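Local coordinates for protein endo-beta-1,4-glucanase (cellulase B) (Bacillus halodurans, PDB 4V2X) that probably hydrolyses the beta-1,4 links of glucans such as xyloglucan and mixed-linkage beta-glucan, using a family 5 catalytic module joined to Ig-like and CBM46 modules, at residues M65-N70 against G102-R107; D143-I148 against K189-S194. One frame throughout, in Å; residues are numbered along the deposited sequence.

Contact 1. Residues M65-N70 against G102-R107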
ATOM      1  N   MET A  65      -0.613 -14.834 -27.810  1.00 17.01           N
ATOM      2  CA  MET A  65      -0.653 -16.043 -26.977  1.00 16.31           C
ATOM      3  C   MET A  65      -1.968 -16.830 -27.072  1.00 15.98           C
ATOM      4  O   MET A  65      -2.010 -17.996 -26.682  1.00 15.79           O
ATOM      5  CB  MET A  65      -0.435 -15.691 -25.504  1.00 16.29           C
ATOM      6  CG  MET A  65       0.917 -15.104 -25.157  1.00 16.43           C
ATOM      7  SD  MET A  65       0.953 -14.464 -23.469  1.00 16.59           S
ATOM      8  CE  MET A  65       0.655 -15.960 -22.532  1.00 16.36           C
ATOM      9  N   GLN A  66      -3.036 -16.194 -27.547  1.00 14.78           N
ATOM     10  CA  GLN A  66      -4.377 -16.792 -27.506  1.00 14.19           C
ATOM     11  C   GLN A  66      -4.514 -17.941 -28.513  1.00 14.62           C
ATOM     12  O   GLN A  66      -4.187 -17.736 -29.678  1.00 14.83           O
ATOM     13  CB  GLN A  66      -5.412 -15.718 -27.829  1.00 14.37           C
ATOM     14  CG  GLN A  66      -6.848 -16.153 -27.613  1.00 14.54           C
ATOM     15  CD  GLN A  66      -7.252 -16.024 -26.165  1.00 14.40           C
ATOM     16  OE1 GLN A  66      -6.723 -16.722 -25.302  1.00 14.76           O
ATOM     17  NE2 GLN A  66      -8.186 -15.119 -25.889  1.00 14.56           N
ATOM     18  N   PRO A  67      -4.980 -19.136 -28.128  1.00 14.02           N
ATOM     19  CA  PRO A  67      -5.353 -19.533 -26.779  1.00 13.46           C
ATOM     20  C   PRO A  67      -4.243 -20.330 -26.111  1.00 13.88           C
ATOM     21  O   PRO A  67      -3.378 -20.873 -26.797  1.00 13.72           O
ATOM     22  CB  PRO A  67      -6.533 -20.463 -27.035  1.00 13.64           C
ATOM     23  CG  PRO A  67      -6.143 -21.161 -28.294  1.00 13.83           C
ATOM     24  CD  PRO A  67      -5.367 -20.164 -29.110  1.00 14.37           C
ATOM     25  N   GLY A  68      -4.315 -20.455 -24.790  1.00 13.06           N
ATOM     26  CA  GLY A  68      -3.276 -21.129 -24.018  1.00 12.91           C
ATOM     27  C   GLY A  68      -3.718 -22.398 -23.316  1.00 12.05           C
ATOM     28  O   GLY A  68      -4.913 -22.657 -23.152  1.00 12.57           O
ATOM     29  N   TRP A  69      -2.733 -23.170 -22.871  1.00 11.72           N
ATOM     30  CA  TRP A  69      -2.962 -24.453 -22.221  1.00 12.01           C
ATOM     31  C   TRP A  69      -1.932 -24.641 -21.109  1.00 11.82           C
ATOM     32  O   TRP A  69      -0.758 -24.304 -21.291  1.00 12.32           O
ATOM     33  CB  TRP A  69      -2.832 -25.544 -23.283  1.00 12.32           C
ATOM     34  CG  TRP A  69      -3.073 -26.948 -22.831  1.00 12.42           C
ATOM     35  CD1 TRP A  69      -4.274 -27.582 -22.744  1.00 12.04           C
ATOM     36  CD2 TRP A  69      -2.083 -27.912 -22.467  1.00 12.37           C
ATOM     37  NE1 TRP A  69      -4.098 -28.878 -22.335  1.00 12.10           N
ATOM     38  CE2 TRP A  69      -2.763 -29.107 -22.155  1.00 12.42           C
ATOM     39  CE3 TRP A  69      -0.685 -27.886 -22.373  1.00 13.41           C
ATOM     40  CZ2 TRP A  69      -2.097 -30.261 -21.753  1.00 13.11           C
ATOM     41  CZ3 TRP A  69      -0.024 -29.034 -21.977  1.00 13.52           C
ATOM     42  CH2 TRP A  69      -0.731 -30.206 -21.666  1.00 13.77           C
ATOM     43  N   ASN A  70      -2.373 -25.156 -19.963  1.00 11.75           N
ATOM     44  CA  ASN A  70      -1.480 -25.472 -18.845  1.00 11.70           C
ATOM     45  C   ASN A  70      -1.053 -26.929 -18.870  1.00 12.21           C
ATOM     46  O   ASN A  70      -1.888 -27.824 -18.984  1.00 13.17           O
ATOM     47  CB  ASN A  70      -2.157 -25.261 -17.488  1.00 11.26           C
ATOM     48  CG  ASN A  70      -2.166 -23.818 -17.039  1.00 11.10           C
ATOM     49  OD1 ASN A  70      -1.324 -23.403 -16.246  1.00 10.67           O
ATOM     50  ND2 ASN A  70      -3.148 -23.056 -17.508  1.00 10.45           N
ATOM     51  N   GLY A 102      -4.112 -26.175 -31.854  1.00 17.70           N
ATOM     52  CA  GLY A 102      -4.326 -24.748 -32.096  1.00 18.44           C
ATOM     53  C   GLY A 102      -3.920 -23.831 -30.952  1.00 17.84           C
ATOM     54  O   GLY A 102      -4.111 -22.615 -31.036  1.00 18.76           O
ATOM     55  N   TYR A 103      -3.362 -24.403 -29.888  1.00 16.85           N
ATOM     56  CA  TYR A 103      -2.842 -23.605 -28.781  1.00 16.37           C
ATOM     57  C   TYR A 103      -1.592 -22.850 -29.210  1.00 16.88           C
ATOM     58  O   TYR A 103      -0.737 -23.396 -29.908  1.00 17.03           O
ATOM     59  CB  TYR A 103      -2.604 -24.478 -27.538  1.00 16.02           C
ATOM     60  CG  TYR A 103      -3.918 -24.926 -26.934  1.00 15.50           C
ATOM     61  CD1 TYR A 103      -4.692 -24.043 -26.191  1.00 15.51           C
ATOM     62  CD2 TYR A 103      -4.412 -26.210 -27.146  1.00 15.52           C
ATOM     63  CE1 TYR A 103      -5.908 -24.429 -25.663  1.00 16.10           C
ATOM     64  CE2 TYR A 103      -5.636 -26.606 -26.623  1.00 16.50           C
ATOM     65  CZ  TYR A 103      -6.380 -25.715 -25.883  1.00 15.37           C
ATOM     66  OH  TYR A 103      -7.599 -26.090 -25.360  1.00 15.12           O
ATOM     67  N   LYS A 104      -1.524 -21.579 -28.817  1.00 16.63           N
ATOM     68  CA  LYS A 104      -0.432 -20.682 -29.191  1.00 16.87           C
ATOM     69  C   LYS A 104       0.488 -20.377 -28.005  1.00 16.45           C
ATOM     70  O   LYS A 104       1.548 -19.777 -28.172  1.00 15.40           O
ATOM     71  CB  LYS A 104      -0.993 -19.373 -29.751  1.00 19.08           C
ATOM     72  CG  LYS A 104      -1.802 -19.504 -31.042  1.00 21.91           C
ATOM     73  CD  LYS A 104      -0.960 -19.978 -32.210  1.00 25.52           C
ATOM     74  CE  LYS A 104      -1.770 -19.998 -33.500  1.00 30.59           C
ATOM     75  NZ  LYS A 104      -0.998 -20.590 -34.632  1.00 34.23           N
ATOM     76  N   SER A 105       0.079 -20.790 -26.811  1.00 14.99           N
ATOM     77  CA  SER A 105       0.884 -20.587 -25.619  1.00 14.95           C
ATOM     78  C   SER A 105       0.696 -21.750 -24.650  1.00 14.50           C
ATOM     79  O   SER A 105      -0.349 -22.412 -24.630  1.00 13.97           O
ATOM     80  CB  SER A 105       0.531 -19.264 -24.941  1.00 14.07           C
ATOM     81  OG  SER A 105      -0.843 -19.211 -24.598  1.00 14.16           O
ATOM     82  N   ILE A 106       1.737 -21.997 -23.866  1.00 14.64           N
ATOM     83  CA  ILE A 106       1.720 -23.051 -22.866  1.00 14.64           C
ATOM     84  C   ILE A 106       2.261 -22.492 -21.562  1.00 14.73           C
ATOM     85  O   ILE A 106       3.299 -21.830 -21.548  1.00 14.69           O
ATOM     86  CB  ILE A 106       2.528 -24.293 -23.312  1.00 16.44           C
ATOM     87  CG1 ILE A 106       2.437 -25.400 -22.258  1.00 17.20           C
ATOM     88  CG2 ILE A 106       3.986 -23.944 -23.590  1.00 17.22           C
ATOM     89  CD1 ILE A 106       3.035 -26.717 -22.704  1.00 18.10           C
ATOM     90  N   ARG A 107       1.528 -22.728 -20.479  1.00 12.85           N
ATOM     91  CA  ARG A 107       2.009 -22.418 -19.140  1.00 12.82           C
ATOM     92  C   ARG A 107       2.590 -23.696 -18.556  1.00 12.59           C
ATOM     93  O   ARG A 107       1.929 -24.745 -18.556  1.00 12.75           O
ATOM     94  CB  ARG A 107       0.857 -21.895 -18.274  1.00 12.34           C
ATOM     95  CG  ARG A 107       1.255 -21.453 -16.873  1.00 12.95           C
ATOM     96  CD  ARG A 107       0.209 -20.490 -16.342  1.00 12.56           C
ATOM     97  NE  ARG A 107       0.385 -20.023 -14.962  1.00 12.32           N
ATOM     98  CZ  ARG A 107      -0.130 -20.605 -13.878  1.00 12.75           C
ATOM     99  NH1 ARG A 107      -0.805 -21.749 -13.968  1.00 12.88           N
ATOM    100  NH2 ARG A 107       0.049 -20.047 -12.683  1.00 12.73           N
TER
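W69 lays its CB over one face of the Y103 ring, 3.9 Å from the ring centroid, a CH-pi contact of this methylene with the ring's pi face. Chi1 of W69 (-178°) sets CG opposite the backbone N and carries the indole toward I106. Its five-membered ring meets Y103 obliquely, the planes 48° apart, while at the edge of the six-membered ring CZ3 meets CD1 of I106 at 3.9 Å. W69 and I106 run side by side, pointing the same way, which suits a long aliphatic group beside a broad ring. The indole NE1 finds its partner in D359. A flat ring suits the place of Y103 because several of its surfaces are used: one face takes CB of W69, CD1 packs on CG of P67, and W384 meets the ring edge-to-face.

These residues belong to a beta-alpha-beta unit of the (beta/alpha)8 barrel, in which strands 68-70 and 105-107 lie parallel. The backbone bonds from K104 N to P67 O, W69 N to S105 O and R107 N to W69 O set the register. W69 and I106 face helix 92-100, whereas S105, N70 and R107 project into the barrel.

S105 is small enough for this interior: its OG donates to the carbonyl O of M65 at 2.7 Å, and lies only 3.2 Å from CA of G68. A side chain on G68 would collide with that hydroxyl, so glycine suits the position. Farther along the same face, NH1 of R107 gives N70 OD1 a straight bond of 2.9 Å (164° at the hydrogen). The oxygen lies in the guanidinium plane, but the amide is turned steeply against it. E319, E193 and N196 also hold the guanidinium, while ND2 of N70 reaches the carbonyl oxygens of G318 and L357.

Contact 2. Residues D143-I148 against K189-S194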
ATOM      1  N   ASP A 143       6.951 -22.996 -31.743  1.00 21.20           N
ATOM      2  CA  ASP A 143       6.493 -21.626 -31.947  1.00 23.37           C
ATOM      3  C   ASP A 143       5.507 -21.132 -30.889  1.00 22.23           C
ATOM      4  O   ASP A 143       4.773 -20.166 -31.121  1.00 22.03           O
ATOM      5  CB  ASP A 143       5.868 -21.467 -33.341  1.00 27.18           C
ATOM      6  CG  ASP A 143       5.859 -20.032 -33.808  1.00 32.55           C
ATOM      7  OD1 ASP A 143       6.755 -19.264 -33.392  1.00 34.06           O
ATOM      8  OD2 ASP A 143       4.950 -19.669 -34.586  1.00 39.18           O
ATOM      9  N   LEU A 144       5.497 -21.786 -29.730  1.00 19.98           N
ATOM     10  CA  LEU A 144       4.625 -21.386 -28.639  1.00 18.99           C
ATOM     11  C   LEU A 144       5.283 -20.336 -27.767  1.00 17.74           C
ATOM     12  O   LEU A 144       6.500 -20.301 -27.631  1.00 16.73           O
ATOM     13  CB  LEU A 144       4.275 -22.594 -27.767  1.00 18.62           C
ATOM     14  CG  LEU A 144       3.625 -23.778 -28.478  1.00 18.82           C
ATOM     15  CD1 LEU A 144       3.493 -24.954 -27.526  1.00 18.51           C
ATOM     16  CD2 LEU A 144       2.270 -23.387 -29.042  1.00 19.34           C
ATOM     17  N   TYR A 145       4.451 -19.483 -27.177  1.00 16.67           N
ATOM     18  CA  TYR A 145       4.850 -18.672 -26.029  1.00 15.16           C
ATOM     19  C   TYR A 145       4.868 -19.616 -24.839  1.00 15.21           C
ATOM     20  O   TYR A 145       4.126 -20.603 -24.815  1.00 14.60           O
ATOM     21  CB  TYR A 145       3.846 -17.536 -25.774  1.00 14.71           C
ATOM     22  CG  TYR A 145       3.870 -16.480 -26.843  1.00 15.83           C
ATOM     23  CD1 TYR A 145       3.169 -16.651 -28.032  1.00 16.48           C
ATOM     24  CD2 TYR A 145       4.611 -15.317 -26.680  1.00 16.59           C
ATOM     25  CE1 TYR A 145       3.205 -15.692 -29.030  1.00 17.47           C
ATOM     26  CE2 TYR A 145       4.657 -14.355 -27.673  1.00 17.61           C
ATOM     27  CZ  TYR A 145       3.955 -14.547 -28.846  1.00 18.19           C
ATOM     28  OH  TYR A 145       4.000 -13.582 -29.834  1.00 20.83           O
ATOM     29  N   VAL A 146       5.707 -19.309 -23.856  1.00 14.88           N
ATOM     30  CA  VAL A 146       5.887 -20.157 -22.686  1.00 15.12           C
ATOM     31  C   VAL A 146       5.903 -19.311 -21.421  1.00 15.26           C
ATOM     32  O   VAL A 146       6.592 -18.296 -21.355  1.00 15.54           O
ATOM     33  CB  VAL A 146       7.221 -20.935 -22.762  1.00 16.17           C
ATOM     34  CG1 VAL A 146       7.385 -21.838 -21.544  1.00 16.41           C
ATOM     35  CG2 VAL A 146       7.304 -21.739 -24.049  1.00 16.81           C
ATOM     36  N   MET A 147       5.164 -19.746 -20.403  1.00 15.21           N
ATOM     37  CA  MET A 147       5.195 -19.096 -19.094  1.00 14.54           C
ATOM     38  C   MET A 147       5.667 -20.100 -18.064  1.00 14.45           C
ATOM     39  O   MET A 147       5.107 -21.187 -17.963  1.00 14.86           O
ATOM     40  CB  MET A 147       3.802 -18.584 -18.700  1.00 14.08           C
ATOM     41  CG  MET A 147       3.756 -17.767 -17.410  1.00 14.40           C
ATOM     42  SD  MET A 147       2.093 -17.324 -16.844  1.00 15.07           S
ATOM     43  CE  MET A 147       1.373 -16.624 -18.327  1.00 15.57           C
ATOM     44  N   ILE A 148       6.699 -19.735 -17.306  1.00 14.28           N
ATOM     45  CA  ILE A 148       7.128 -20.529 -16.165  1.00 13.94           C
ATOM     46  C   ILE A 148       6.976 -19.685 -14.905  1.00 13.73           C
ATOM     47  O   ILE A 148       6.921 -18.449 -14.969  1.00 13.69           O
ATOM     48  CB  ILE A 148       8.588 -21.024 -16.278  1.00 15.57           C
ATOM     49  CG1 ILE A 148       9.558 -19.846 -16.383  1.00 16.80           C
ATOM     50  CG2 ILE A 148       8.735 -21.979 -17.459  1.00 16.70           C
ATOM     51  CD1 ILE A 148      11.012 -20.257 -16.281  1.00 18.34           C
ATOM     52  N   LYS A 189       9.683 -14.821 -26.093  1.00 20.00           N
ATOM     53  CA  LYS A 189       8.444 -15.611 -26.069  1.00 20.27           C
ATOM     54  C   LYS A 189       8.347 -16.463 -24.797  1.00 18.50           C
ATOM     55  O   LYS A 189       7.262 -16.955 -24.461  1.00 17.62           O
ATOM     56  CB  LYS A 189       8.332 -16.485 -27.316  1.00 21.82           C
ATOM     57  CG  LYS A 189       8.163 -15.656 -28.581  1.00 24.74           C
ATOM     58  CD  LYS A 189       8.010 -16.514 -29.820  1.00 28.23           C
ATOM     59  CE  LYS A 189       6.635 -17.138 -29.901  1.00 28.23           C
ATOM     60  NZ  LYS A 189       6.433 -17.780 -31.229  1.00 29.85           N
ATOM     61  N   LEU A 190       9.476 -16.649 -24.114  1.00 17.46           N
ATOM     62  CA  LEU A 190       9.486 -17.174 -22.741  1.00 16.70           C
ATOM     63  C   LEU A 190       9.268 -16.012 -21.770  1.00 16.39           C
ATOM     64  O   LEU A 190      10.036 -15.040 -21.770  1.00 16.89           O
ATOM     65  CB  LEU A 190      10.814 -17.873 -22.421  1.00 16.54           C
ATOM     66  CG  LEU A 190      11.026 -18.347 -20.976  1.00 15.82           C
ATOM     67  CD1 LEU A 190       9.972 -19.370 -20.559  1.00 15.69           C
ATOM     68  CD2 LEU A 190      12.427 -18.917 -20.808  1.00 16.65           C
ATOM     69  N   MET A 191       8.208 -16.100 -20.971  1.00 15.87           N
ATOM     70  CA  MET A 191       7.898 -15.083 -19.964  1.00 15.04           C
ATOM     71  C   MET A 191       7.936 -15.697 -18.565  1.00 14.71           C
ATOM     72  O   MET A 191       7.756 -16.905 -18.408  1.00 13.67           O
ATOM     73  CB  MET A 191       6.529 -14.448 -20.236  1.00 15.55           C
ATOM     74  CG  MET A 191       5.336 -15.348 -19.950  1.00 15.52           C
ATOM     75  SD  MET A 191       3.868 -14.882 -20.888  1.00 15.45           S
ATOM     76  CE  MET A 191       4.261 -15.649 -22.461  1.00 16.04           C
ATOM     77  N   PHE A 192       8.184 -14.856 -17.562  1.00 14.92           N
ATOM     78  CA  PHE A 192       8.249 -15.289 -16.165  1.00 14.43           C
ATOM     79  C   PHE A 192       7.055 -14.776 -15.372  1.00 13.62           C
ATOM     80  O   PHE A 192       6.693 -13.609 -15.492  1.00 13.77           O
ATOM     81  CB  PHE A 192       9.499 -14.736 -15.467  1.00 14.67           C
ATOM     82  CG  PHE A 192      10.813 -15.105 -16.115  1.00 16.41           C
ATOM     83  CD1 PHE A 192      10.956 -16.224 -16.916  1.00 17.47           C
ATOM     84  CD2 PHE A 192      11.942 -14.327 -15.858  1.00 17.54           C
ATOM     85  CE1 PHE A 192      12.186 -16.543 -17.478  1.00 18.06           C
ATOM     86  CE2 PHE A 192      13.172 -14.641 -16.415  1.00 18.61           C
ATOM     87  CZ  PHE A 192      13.294 -15.749 -17.230  1.00 18.42           C
ATOM     88  N   GLU A 193       6.499 -15.646 -14.529  1.00 12.71           N
ATOM     89  CA  GLU A 193       5.405 -15.313 -13.606  1.00 12.55           C
ATOM     90  C   GLU A 193       5.912 -15.477 -12.173  1.00 12.27           C
ATOM     91  O   GLU A 193       6.409 -16.536 -11.801  1.00 12.87           O
ATOM     92  CB  GLU A 193       4.225 -16.247 -13.867  1.00 12.60           C
ATOM     93  CG  GLU A 193       3.042 -16.123 -12.918  1.00 13.60           C
ATOM     94  CD  GLU A 193       2.042 -17.255 -13.092  1.00 14.33           C
ATOM     95  OE1 GLU A 193       2.408 -18.311 -13.652  1.00 16.05           O
ATOM     96  OE2 GLU A 193       0.885 -17.093 -12.665  1.00 16.08           O
ATOM     97  N   SER A 194       5.770 -14.428 -11.365  1.00 12.05           N
ATOM     98  CA  SER A 194       6.450 -14.330 -10.070  1.00 12.51           C
ATOM     99  C   SER A 194       6.117 -15.453  -9.087  1.00 12.45           C
ATOM    100  O   SER A 194       7.019 -16.040  -8.484  1.00 13.11           O
ATOM    101  CB  SER A 194       6.115 -12.987  -9.421  1.00 12.79           C
ATOM    102  OG  SER A 194       4.720 -12.844  -9.244  1.00 12.42           O
TER
HETATM  103  O   HOH W   1       8.404 -19.731 -29.825  1.00 27.57           O
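K189 forms a salt bridge with D143, its NZ lying 2.6 Å from OD1. The same ammonium donates to the backbone O of D143 from above the carbonyl plane, at 2.9 Å, and more weakly to a water that in turn donates to L144 O. D143 has positive phi and ends helix 126-141 in a Schellman motif, so NZ of K189 reaches both the side chain and the backbone O of the residue at that helix end.

The lysine chain also serves the ring of Y145. Bent at CG-CD (chi3 75°), it brings CE over the centre of the ring, 3.8 Å from the centroid and almost on the normal, with NZ behind it in a cation-pi contact. A leucine in place of Y145 would probably leave the lysine's CE and charge without their aromatic face and D64 without the hydroxyl it binds.

Main-chain bonds tie strands 145-148 and 190-193 in parallel, as neighbouring staves of the (beta/alpha)8 barrel. V146 N and I148 N give to K189 O and M191 O, and V146 O and I148 O take from M191 N and E193 N. The straightest, M191 N to V146 O, measures 2.8 Å.

Apolar contacts divide between the two faces. On the side of helices 126-141 and 165-183, CG1 of V146 meets CD1 of L190 at 3.7 Å, and I148 runs beside F192, CG1 to ring CD1. In the interior, flexible methionines fill in: CG of M191 packs on CB of M147, and M191 CE reaches CB of Y145.

Of another kind is the close approach, not a bond, of M147 SD to OE1 of E193 at 3.4 Å; R107 and N149 hold that oxygen.

Overall arrangement
The two contacts lie in series along the chain and about 10 Å apart between centres, within one eight-stranded parallel barrel. Contact 1 joins its first and second strands and contact 2 its third and fourth. The seam between them is made by the adjoining strands 105-108 and 145-149, where I106 N probably bonds to Y145 O at 2.9 Å. Inside the barrel the pairs meet again: R107 NE forms a salt bridge with E193 OE1 at 3.0 Å, and nearer the strand starts the methyl groups of M65 and M191 pack together. Half the barrel of the catalytic module is thus knit both through its wall and across its interior.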